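Local coordinates for sulfur oxidation protein SOXB (Thermus thermophilus, PDB 2WDE), which binds a pair of manganese ions and probably acts as a hydrolase that releases sulfate from carrier-bound intermediates during sulfur oxidation, at residues T108-D113 with E337-A342; W164-G169 with S229-L234; Y372-L377 with A403-T408. All coordinates share one frame; numbering follows the deposited sequence.

Contact 1 of 3, residues T108-D113 with E337-A342; sequences TALIRD and EHLPKA. With TBU (tertiary-butyl alcohol), chain C.
A109 and A342 bring the two backbones together, their CA atoms 5.1 Å apart, and the side-chain contacts between helix and loop are mainly apolar. The A109 methyl points into the loop, with its CB 4.2 Å from CG of the P340 ring and 4.4 Å from CB of A342. L110 and L339 extend this surface: CG of L110 stands anti to the backbone N (chi1 -174°), which carries CD1 to CD2 of L339 at 4.2 Å, the two side chains crossing obliquely. T108 closes the other end, its CB 4.1 Å from CB of A342.

The closest approach has a polar side, since the carbonyl O of P340 lies 3.1 Å from CB of A109. R112 borders the contact with a charged group. Its NH1 passes 4.0 Å from CB of A342, and CG2 of T108 covers one guanidinium face, while the charge itself is met by a salt bridge from NH2 to D344.

A342 is the N-cap of helix 343-353, so the contact sets the start of that helix against helix 104-120. On neighbouring sides, L110 and I111 reach L312 of strand 311-320, and T108 and I111 touch V155 of helix 146-155.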
loop_
_atom_site.group_PDB
_atom_site.type_symbol
_atom_site.label_atom_id
_atom_site.label_comp_id
_atom_site.label_asym_id
_atom_site.label_seq_id
_atom_site.Cartn_x
_atom_site.Cartn_y
_atom_site.Cartn_z
ATOM N N THR A 108 2.475 9.484 15.654
ATOM C CA THR A 108 1.597 9.991 16.708
ATOM C C THR A 108 2.011 11.405 17.151
ATOM O O THR A 108 1.167 12.280 17.329
ATOM C CB THR A 108 1.553 9.021 17.904
ATOM O OG1 THR A 108 1.091 7.732 17.463
ATOM C CG2 THR A 108 0.613 9.548 18.979
ATOM N N ALA A 109 3.310 11.613 17.359
ATOM C CA ALA A 109 3.818 12.919 17.780
ATOM C C ALA A 109 3.411 14.000 16.769
ATOM O O ALA A 109 2.969 15.093 17.150
ATOM C CB ALA A 109 5.335 12.876 17.927
ATOM N N LEU A 110 3.553 13.687 15.481
ATOM C CA LEU A 110 3.183 14.622 14.420
ATOM C C LEU A 110 1.676 14.895 14.380
ATOM O O LEU A 110 1.256 16.048 14.271
ATOM C CB LEU A 110 3.672 14.110 13.060
ATOM C CG LEU A 110 3.488 15.034 11.856
ATOM C CD1 LEU A 110 3.987 16.441 12.176
ATOM C CD2 LEU A 110 4.219 14.454 10.651
ATOM N N ILE A 111 0.859 13.846 14.448
ATOM C CA ILE A 111 -0.593 14.032 14.444
ATOM C C ILE A 111 -1.027 14.913 15.613
ATOM O O ILE A 111 -1.900 15.763 15.473
ATOM C CB ILE A 111 -1.366 12.686 14.488
ATOM C CG1 ILE A 111 -1.292 11.980 13.133
ATOM C CG2 ILE A 111 -2.843 12.934 14.840
ATOM C CD1 ILE A 111 -1.674 10.504 13.178
ATOM N N ARG A 112 -0.442 14.684 16.777
ATOM C CA ARG A 112 -0.810 15.455 17.964
ATOM C C ARG A 112 -0.357 16.903 17.853
ATOM O O ARG A 112 -1.079 17.815 18.248
ATOM C CB ARG A 112 -0.238 14.817 19.229
ATOM C CG ARG A 112 -0.884 13.497 19.598
ATOM C CD ARG A 112 -0.255 12.922 20.848
ATOM N NE ARG A 112 -0.928 11.706 21.302
ATOM C CZ ARG A 112 -0.333 10.767 22.029
ATOM N NH1 ARG A 112 0.940 10.907 22.381
ATOM N NH2 ARG A 112 -1.003 9.689 22.400
ATOM N N ASP A 113 0.848 17.105 17.336
ATOM C CA ASP A 113 1.395 18.448 17.153
ATOM C C ASP A 113 0.430 19.224 16.261
ATOM O O ASP A 113 0.030 20.351 16.568
ATOM C CB ASP A 113 2.775 18.357 16.486
ATOM C CG ASP A 113 3.386 19.723 16.188
ATOM O OD1 ASP A 113 4.008 20.300 17.101
ATOM O OD2 ASP A 113 3.352 20.161 15.014
ATOM N N GLU A 337 13.886 11.174 13.130
ATOM C CA GLU A 337 15.002 11.933 13.689
ATOM C C GLU A 337 14.665 13.405 13.911
ATOM O O GLU A 337 15.388 14.109 14.604
ATOM C CB GLU A 337 16.246 11.827 12.801
ATOM C CG GLU A 337 16.935 10.481 12.849
ATOM C CD GLU A 337 18.178 10.428 11.981
ATOM O OE1 GLU A 337 18.673 11.500 11.572
ATOM O OE2 GLU A 337 18.658 9.310 11.709
ATOM N N HIS A 338 13.581 13.871 13.301
ATOM C CA HIS A 338 13.226 15.281 13.360
ATOM C C HIS A 338 11.918 15.604 14.055
ATOM O O HIS A 338 11.415 16.722 13.984
ATOM C CB HIS A 338 13.318 15.869 11.960
ATOM C CG HIS A 338 14.651 15.626 11.327
ATOM N ND1 HIS A 338 15.754 16.399 11.619
ATOM C CD2 HIS A 338 15.100 14.606 10.557
ATOM C CE1 HIS A 338 16.812 15.902 11.003
ATOM N NE2 HIS A 338 16.443 14.815 10.351
ATOM N N LEU A 339 11.420 14.634 14.808
ATOM C CA LEU A 339 10.186 14.811 15.553
ATOM C C LEU A 339 10.383 14.466 17.026
ATOM O O LEU A 339 11.243 13.659 17.380
ATOM C CB LEU A 339 9.096 13.918 14.968
ATOM C CG LEU A 339 8.625 14.308 13.572
ATOM C CD1 LEU A 339 7.800 13.179 12.968
ATOM C CD2 LEU A 339 7.819 15.605 13.652
ATOM N N PRO A 340 9.558 15.057 17.902
ATOM C CA PRO A 340 9.661 14.723 19.323
ATOM C C PRO A 340 9.066 13.332 19.547
ATOM O O PRO A 340 8.350 12.805 18.683
ATOM C CB PRO A 340 8.799 15.794 19.994
ATOM C CG PRO A 340 7.804 16.166 18.962
ATOM C CD PRO A 340 8.529 16.078 17.646
ATOM N N LYS A 341 9.385 12.727 20.687
ATOM C CA LYS A 341 8.889 11.393 20.999
ATOM C C LYS A 341 7.477 11.424 21.562
ATOM O O LYS A 341 7.099 12.357 22.271
ATOM C CB LYS A 341 9.808 10.691 22.010
ATOM C CG LYS A 341 11.272 10.609 21.603
ATOM C CD LYS A 341 11.495 9.543 20.543
ATOM C CE LYS A 341 12.856 8.883 20.699
ATOM N NZ LYS A 341 13.082 8.365 22.080
ATOM N N ALA A 342 6.710 10.384 21.249
ATOM C CA ALA A 342 5.378 10.197 21.805
ATOM C C ALA A 342 5.594 9.136 22.886
ATOM O O ALA A 342 5.529 7.937 22.617
ATOM C CB ALA A 342 4.422 9.683 20.737
HETATM O O TBU C . 15.389 19.657 7.002
HETATM C C TBU C . 15.268 18.941 8.233
HETATM C C1 TBU C . 14.814 19.942 9.286
HETATM C C2 TBU C . 14.239 17.800 8.132
HETATM C C3 TBU C . 16.628 18.365 8.604
#

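Contact 2 of 3, residues W164-G169 with S229-L234. With THJ (thiosulfate), chain H.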
loop_
_atom_site.group_PDB
_atom_site.type_symbol
_atom_site.label_atom_id
_atom_site.label_comp_id
_atom_site.label_asym_id
_atom_site.label_seq_id
_atom_site.Cartn_x
_atom_site.Cartn_y
_atom_site.Cartn_z
ATOM N N TRP A 164 -6.979 -4.901 3.760
ATOM C CA TRP A 164 -6.218 -6.025 4.313
ATOM C C TRP A 164 -6.649 -6.443 5.728
ATOM O O TRP A 164 -6.313 -7.533 6.202
ATOM C CB TRP A 164 -4.710 -5.749 4.244
ATOM C CG TRP A 164 -4.080 -6.090 2.902
ATOM C CD1 TRP A 164 -4.036 -5.300 1.786
ATOM C CD2 TRP A 164 -3.423 -7.316 2.549
ATOM N NE1 TRP A 164 -3.357 -5.945 0.772
ATOM C CE2 TRP A 164 -2.987 -7.189 1.213
ATOM C CE3 TRP A 164 -3.155 -8.507 3.239
ATOM C CZ2 TRP A 164 -2.354 -8.228 0.531
ATOM C CZ3 TRP A 164 -2.496 -9.530 2.566
ATOM C CH2 TRP A 164 -2.093 -9.376 1.230
ATOM N N GLU A 165 -7.391 -5.567 6.394
ATOM C CA GLU A 165 -7.937 -5.865 7.720
ATOM C C GLU A 165 -8.664 -7.217 7.673
ATOM O O GLU A 165 -8.618 -8.000 8.626
ATOM C CB GLU A 165 -8.968 -4.789 8.108
ATOM C CG GLU A 165 -8.394 -3.529 8.750
ATOM C CD GLU A 165 -7.506 -2.742 7.805
ATOM O OE1 GLU A 165 -7.771 -2.749 6.591
ATOM O OE2 GLU A 165 -6.564 -2.085 8.283
ATOM N N TRP A 166 -9.352 -7.471 6.570
ATOM C CA TRP A 166 -10.138 -8.688 6.443
ATOM C C TRP A 166 -9.344 -9.986 6.396
ATOM O O TRP A 166 -9.920 -11.062 6.565
ATOM C CB TRP A 166 -11.182 -8.572 5.328
ATOM C CG TRP A 166 -12.137 -7.443 5.603
ATOM C CD1 TRP A 166 -12.023 -6.142 5.185
ATOM C CD2 TRP A 166 -13.254 -7.480 6.498
ATOM N NE1 TRP A 166 -13.029 -5.374 5.743
ATOM C CE2 TRP A 166 -13.814 -6.182 6.527
ATOM C CE3 TRP A 166 -13.850 -8.492 7.260
ATOM C CZ2 TRP A 166 -14.945 -5.872 7.286
ATOM C CZ3 TRP A 166 -14.962 -8.177 8.030
ATOM C CH2 TRP A 166 -15.503 -6.881 8.028
ATOM N N THR A 167 -8.022 -9.889 6.226
ATOM C CA THR A 167 -7.196 -11.095 6.210
ATOM C C THR A 167 -7.043 -11.669 7.607
ATOM O O THR A 167 -6.461 -12.738 7.805
ATOM C CB THR A 167 -5.860 -10.931 5.458
ATOM O OG1 THR A 167 -5.032 -9.979 6.128
ATOM C CG2 THR A 167 -6.125 -10.500 4.019
ATOM N N LEU A 168 -7.616 -10.970 8.579
ATOM C CA LEU A 168 -7.615 -11.451 9.951
ATOM C C LEU A 168 -8.830 -12.365 10.124
ATOM O O LEU A 168 -8.963 -13.049 11.133
ATOM C CB LEU A 168 -7.720 -10.273 10.918
ATOM C CG LEU A 168 -6.447 -9.428 11.005
ATOM C CD1 LEU A 168 -6.673 -8.202 11.878
ATOM C CD2 LEU A 168 -5.282 -10.260 11.517
ATOM N N GLY A 169 -9.705 -12.369 9.122
ATOM C CA GLY A 169 -10.936 -13.145 9.144
ATOM C C GLY A 169 -12.079 -12.348 9.753
ATOM O O GLY A 169 -11.868 -11.548 10.660
ATOM N N SER A 229 -12.670 -17.555 2.423
ATOM C CA SER A 229 -13.144 -17.854 3.768
ATOM C C SER A 229 -13.055 -16.678 4.736
ATOM O O SER A 229 -13.770 -16.633 5.741
ATOM C CB SER A 229 -12.396 -19.062 4.337
ATOM O OG SER A 229 -11.080 -18.716 4.744
ATOM N N PHE A 230 -12.150 -15.744 4.464
ATOM C CA PHE A 230 -11.972 -14.588 5.342
ATOM C C PHE A 230 -13.203 -13.675 5.346
ATOM O O PHE A 230 -13.475 -12.996 6.328
ATOM C CB PHE A 230 -10.763 -13.768 4.893
ATOM C CG PHE A 230 -9.434 -14.400 5.207
ATOM C CD1 PHE A 230 -9.292 -15.275 6.273
ATOM C CD2 PHE A 230 -8.315 -14.089 4.446
ATOM C CE1 PHE A 230 -8.057 -15.823 6.581
ATOM C CE2 PHE A 230 -7.077 -14.644 4.737
ATOM C CZ PHE A 230 -6.946 -15.513 5.798
ATOM N N THR A 231 -13.914 -13.627 4.227
ATOM C CA THR A 231 -15.057 -12.731 4.080
ATOM C C THR A 231 -16.359 -13.471 3.775
ATOM O O THR A 231 -17.268 -12.914 3.152
ATOM C CB THR A 231 -14.776 -11.672 3.005
ATOM O OG1 THR A 231 -14.459 -12.324 1.771
ATOM C CG2 THR A 231 -13.602 -10.793 3.415
ATOM N N GLU A 232 -16.452 -14.724 4.207
ATOM C CA GLU A 232 -17.661 -15.499 3.948
ATOM C C GLU A 232 -18.865 -14.742 4.495
ATOM O O GLU A 232 -18.845 -14.304 5.634
ATOM C CB GLU A 232 -17.563 -16.877 4.603
ATOM C CG GLU A 232 -16.907 -17.940 3.734
ATOM C CD GLU A 232 -17.556 -18.065 2.369
ATOM O OE1 GLU A 232 -18.799 -17.967 2.288
ATOM O OE2 GLU A 232 -16.822 -18.269 1.377
ATOM N N GLY A 233 -19.903 -14.570 3.679
ATOM C CA GLY A 233 -21.111 -13.879 4.106
ATOM C C GLY A 233 -21.161 -12.408 3.737
ATOM O O GLY A 233 -22.212 -11.767 3.851
ATOM N N LEU A 234 -20.031 -11.883 3.265
ATOM C CA LEU A 234 -19.923 -10.472 2.887
ATOM C C LEU A 234 -19.766 -10.198 1.394
ATOM O O LEU A 234 -19.192 -10.991 0.654
ATOM C CB LEU A 234 -18.754 -9.824 3.628
ATOM C CG LEU A 234 -18.790 -9.968 5.149
ATOM C CD1 LEU A 234 -17.502 -9.504 5.809
ATOM C CD2 LEU A 234 -20.001 -9.246 5.727
HETATM S S1 THJ H . -2.162 -3.392 -1.276
HETATM O O1 THJ H . -3.549 -3.662 -0.956
HETATM O O2 THJ H . -1.363 -3.007 -0.116
HETATM O O3 THJ H . -2.022 -2.459 -2.391
HETATM S S2 THJ H . -1.377 -5.155 -1.922
#
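The carbonyl O of W164 is gripped twice by T167, the residue that also meets F230 across the contact: the backbone N of T167 binds it at 2.9 Å and OG1 of T167 at 2.8 Å, the latter in the carbonyl plane. The hydroxyl can do so because OG1 sits between the backbone N and the carbonyl carbon (chi1 65°). The result is a short 3-10 turn directly after H163, a manganese ligand of the dinuclear centre in this 5'-nucleotidase-family protein.

F230 packs against the turn through T167 and the carbonyl O of W166. CA of T167 makes a CH-pi contact with the F230 ring, 4.0 Å from the centroid and 27° off the normal. The carbonyl O of T167 also lies over a face, offset toward the rim and 3.5 Å from CZ of F230, and accepts a hydrogen bond from OG1 of T428. The F230 CB touches O of W166 at 3.3 Å. Shortening F230 to an alanine is likely to open a gap against CA and O of T167 and leave the turn without its aromatic cover.

W166 meets the other end of 229-234, where CD1 of L234 comes 3.6 Å from CZ3 of the indole, the side chains crossing at about a right angle. At the active-site end of the turn, W164 turns its ring edge to thiosulfate, and NE1 donates in the ring plane to O1 at 2.9 Å, through a bent bond of 131°.

Contact 3 of 3, residues Y372-L377 with A403-T408; sequences YKRDTL and AVRWGT. With THJ (thiosulfate), chain H.
R405, flanked by R374 from the facing loop, binds thiosulfate in the active-site pocket of this 5'-nucleotidase-family protein, and both loops fall in the region assigned to the 5'-nucleotidase C-terminal domain. The side chains of R405 and W406 each come within about 3 Å of a manganese ligand's side chain, H286 and H38 respectively. NH1 of R405 donates to O3 of the anion at 3.0 Å and 158°, with O3 at the edge of the guanidinium and in its plane. W406 likewise presents an edge, CD1 lying 3.3 Å from O2, and V404 offers its CB to S2 at 3.7 Å. V404 also lays CG2 over the centre of the W406 ring, so the two apolar residues brace each other beside the anion.

The second shell is the loop 372-377. R374, bent at chi2 and chi3, passes across R405, its CD 3.3 Å from the carbonyl O of R405 and one guanidinium face over CG of R405. The two guanidinium planes are 69° apart. Water 3 accepts from both NH2 of R374, at 2.9 Å, and NE of R405, joining the two cations, while R374 has a salt bridge to D465 and R405 faces the anion.

K373 backs V404: its CG is anti to the backbone N (chi1 166°), the chain then bends, and CE reaches CG2 of V404 at 4.0 Å on the way to a salt bridge with D382. Water 1 bridges the backbones, accepting from N of K373 and donating to O of T408.

Farther out, D375 shapes its loop with an Asx turn, OD2 accepting from N of L377 at 2.9 Å, met from above the carboxylate plane.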
loop_
_atom_site.group_PDB
_atom_site.type_symbol
_atom_site.label_atom_id
_atom_site.label_comp_id
_atom_site.label_asym_id
_atom_site.label_seq_id
_atom_site.Cartn_x
_atom_site.Cartn_y
_atom_site.Cartn_z
ATOM N N TYR A 372 14.772 -3.185 -2.358
ATOM C CA TYR A 372 13.513 -2.447 -2.484
ATOM C C TYR A 372 12.454 -3.382 -3.041
ATOM O O TYR A 372 12.770 -4.386 -3.674
ATOM C CB TYR A 372 13.679 -1.210 -3.370
ATOM C CG TYR A 372 14.094 -1.521 -4.790
ATOM C CD1 TYR A 372 13.138 -1.660 -5.788
ATOM C CD2 TYR A 372 15.440 -1.635 -5.139
ATOM C CE1 TYR A 372 13.494 -1.905 -7.095
ATOM C CE2 TYR A 372 15.817 -1.870 -6.458
ATOM C CZ TYR A 372 14.839 -1.999 -7.430
ATOM O OH TYR A 372 15.189 -2.257 -8.731
ATOM N N LYS A 373 11.199 -3.072 -2.760
ATOM C CA LYS A 373 10.097 -3.951 -3.135
ATOM C C LYS A 373 9.197 -3.423 -4.246
ATOM O O LYS A 373 8.734 -4.184 -5.088
ATOM C CB LYS A 373 9.239 -4.216 -1.887
ATOM C CG LYS A 373 7.878 -4.842 -2.180
ATOM C CD LYS A 373 8.010 -6.341 -2.367
ATOM C CE LYS A 373 6.723 -6.977 -2.920
ATOM N NZ LYS A 373 6.799 -8.474 -2.794
ATOM N N ARG A 374 8.884 -2.132 -4.190
ATOM C CA ARG A 374 7.937 -1.529 -5.127
ATOM C C ARG A 374 8.457 -1.267 -6.535
ATOM O O ARG A 374 9.540 -0.722 -6.716
ATOM C CB ARG A 374 7.360 -0.245 -4.522
ATOM C CG ARG A 374 6.350 -0.525 -3.402
ATOM C CD ARG A 374 5.081 0.295 -3.591
ATOM N NE ARG A 374 4.345 -0.063 -4.804
ATOM C CZ ARG A 374 3.554 0.781 -5.462
ATOM N NH1 ARG A 374 3.402 2.023 -5.021
ATOM N NH2 ARG A 374 2.894 0.380 -6.544
ATOM N N ASP A 375 7.648 -1.636 -7.526
ATOM C CA ASP A 375 7.970 -1.438 -8.944
ATOM C C ASP A 375 6.896 -2.154 -9.726
ATOM O O ASP A 375 6.336 -3.127 -9.245
ATOM C CB ASP A 375 9.340 -2.057 -9.329
ATOM C CG ASP A 375 9.763 -1.687 -10.746
ATOM O OD1 ASP A 375 10.039 -0.488 -10.971
ATOM O OD2 ASP A 375 9.680 -2.547 -11.666
ATOM N N THR A 376 6.647 -1.725 -10.952
ATOM C CA THR A 376 5.643 -2.418 -11.766
ATOM C C THR A 376 6.064 -3.862 -12.017
ATOM O O THR A 376 5.231 -4.765 -11.990
ATOM C CB THR A 376 5.457 -1.739 -13.148
ATOM O OG1 THR A 376 5.026 -0.387 -12.982
ATOM C CG2 THR A 376 4.422 -2.513 -14.019
ATOM N N LEU A 377 7.343 -4.060 -12.341
ATOM C CA LEU A 377 7.826 -5.355 -12.827
ATOM C C LEU A 377 8.871 -6.144 -12.059
ATOM O O LEU A 377 8.941 -7.379 -12.183
ATOM C CB LEU A 377 8.404 -5.151 -14.231
ATOM C CG LEU A 377 7.417 -4.565 -15.243
ATOM C CD1 LEU A 377 8.093 -4.158 -16.549
ATOM C CD2 LEU A 377 6.342 -5.610 -15.506
ATOM N N ALA A 403 3.252 -9.201 -6.134
ATOM C CA ALA A 403 3.550 -7.789 -6.319
ATOM C C ALA A 403 2.699 -6.882 -5.440
ATOM O O ALA A 403 2.091 -5.922 -5.923
ATOM C CB ALA A 403 3.430 -7.407 -7.784
ATOM N N VAL A 404 2.660 -7.184 -4.146
ATOM C CA VAL A 404 1.959 -6.324 -3.192
ATOM C C VAL A 404 2.703 -4.983 -3.104
ATOM O O VAL A 404 3.887 -4.900 -3.447
ATOM C CB VAL A 404 1.802 -6.996 -1.799
ATOM C CG1 VAL A 404 0.959 -8.280 -1.919
ATOM C CG2 VAL A 404 3.176 -7.287 -1.162
ATOM N N ARG A 405 1.986 -3.947 -2.673
ATOM C CA ARG A 405 2.508 -2.587 -2.529
ATOM C C ARG A 405 3.140 -2.338 -1.161
ATOM O O ARG A 405 3.811 -1.333 -0.954
ATOM C CB ARG A 405 1.352 -1.600 -2.687
ATOM C CG ARG A 405 0.780 -1.533 -4.093
ATOM C CD ARG A 405 -0.120 -0.310 -4.275
ATOM N NE ARG A 405 -0.628 -0.259 -5.645
ATOM C CZ ARG A 405 -1.683 -0.953 -6.073
ATOM N NH1 ARG A 405 -2.377 -1.704 -5.230
ATOM N NH2 ARG A 405 -2.055 -0.887 -7.341
ATOM N N TRP A 406 2.850 -3.213 -0.207
ATOM C CA TRP A 406 3.417 -3.079 1.115
ATOM C C TRP A 406 4.805 -3.724 1.218
ATOM O O TRP A 406 5.163 -4.601 0.433
ATOM C CB TRP A 406 2.469 -3.621 2.196
ATOM C CG TRP A 406 1.856 -4.973 1.932
ATOM C CD1 TRP A 406 0.666 -5.224 1.314
ATOM C CD2 TRP A 406 2.290 -6.225 2.488
ATOM N NE1 TRP A 406 0.374 -6.563 1.376
ATOM C CE2 TRP A 406 1.354 -7.200 2.093
ATOM C CE3 TRP A 406 3.432 -6.628 3.187
ATOM C CZ2 TRP A 406 1.506 -8.551 2.407
ATOM C CZ3 TRP A 406 3.574 -7.972 3.520
ATOM C CH2 TRP A 406 2.617 -8.915 3.121
ATOM N N GLY A 407 5.576 -3.292 2.205
ATOM C CA GLY A 407 6.925 -3.798 2.384
ATOM C C GLY A 407 7.788 -2.739 3.042
ATOM O O GLY A 407 7.288 -1.851 3.742
ATOM N N THR A 408 9.096 -2.835 2.820
ATOM C CA THR A 408 10.045 -1.912 3.436
ATOM C C THR A 408 11.286 -1.867 2.550
ATOM O O THR A 408 11.337 -2.551 1.531
ATOM C CB THR A 408 10.351 -2.357 4.885
ATOM O OG1 THR A 408 11.076 -1.338 5.579
ATOM C CG2 THR A 408 11.149 -3.637 4.884
HETATM S S1 THJ H . -2.162 -3.392 -1.276
HETATM O O1 THJ H . -3.549 -3.662 -0.956
HETATM O O2 THJ H . -1.363 -3.007 -0.116
HETATM O O3 THJ H . -2.022 -2.459 -2.391
HETATM S S2 THJ H . -1.377 -5.155 -1.922
HETATM O O HOH W 1 10.827 -1.084 -0.718
HETATM O O HOH W 2 5.721 -4.924 -5.183
HETATM O O HOH W 3 0.483 1.654 -7.399
HETATM O O HOH W 4 4.829 -2.836 -5.922
#

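Contact 2 is nested along the chain inside the loop closed by contact 1, and contact 3 follows both. Contact 1 stands apart: its centre is about 33 Å from that of contact 2 and about 27 Å from that of contact 3, at the periphery, where helix 104-120 meets the start of helix 343-353. Contacts 2 and 3, with centres about 23 Å apart, touch through W164 and W406, whose rings meet edge-to-face, CZ2 of W164 lying 3.3 Å from NE1 of W406. Both also bind the same thiosulfate. The pocket is therefore built jointly by the part of the chain carrying the manganese ligands and the C-terminal domain region, consistent with a ligand held between them.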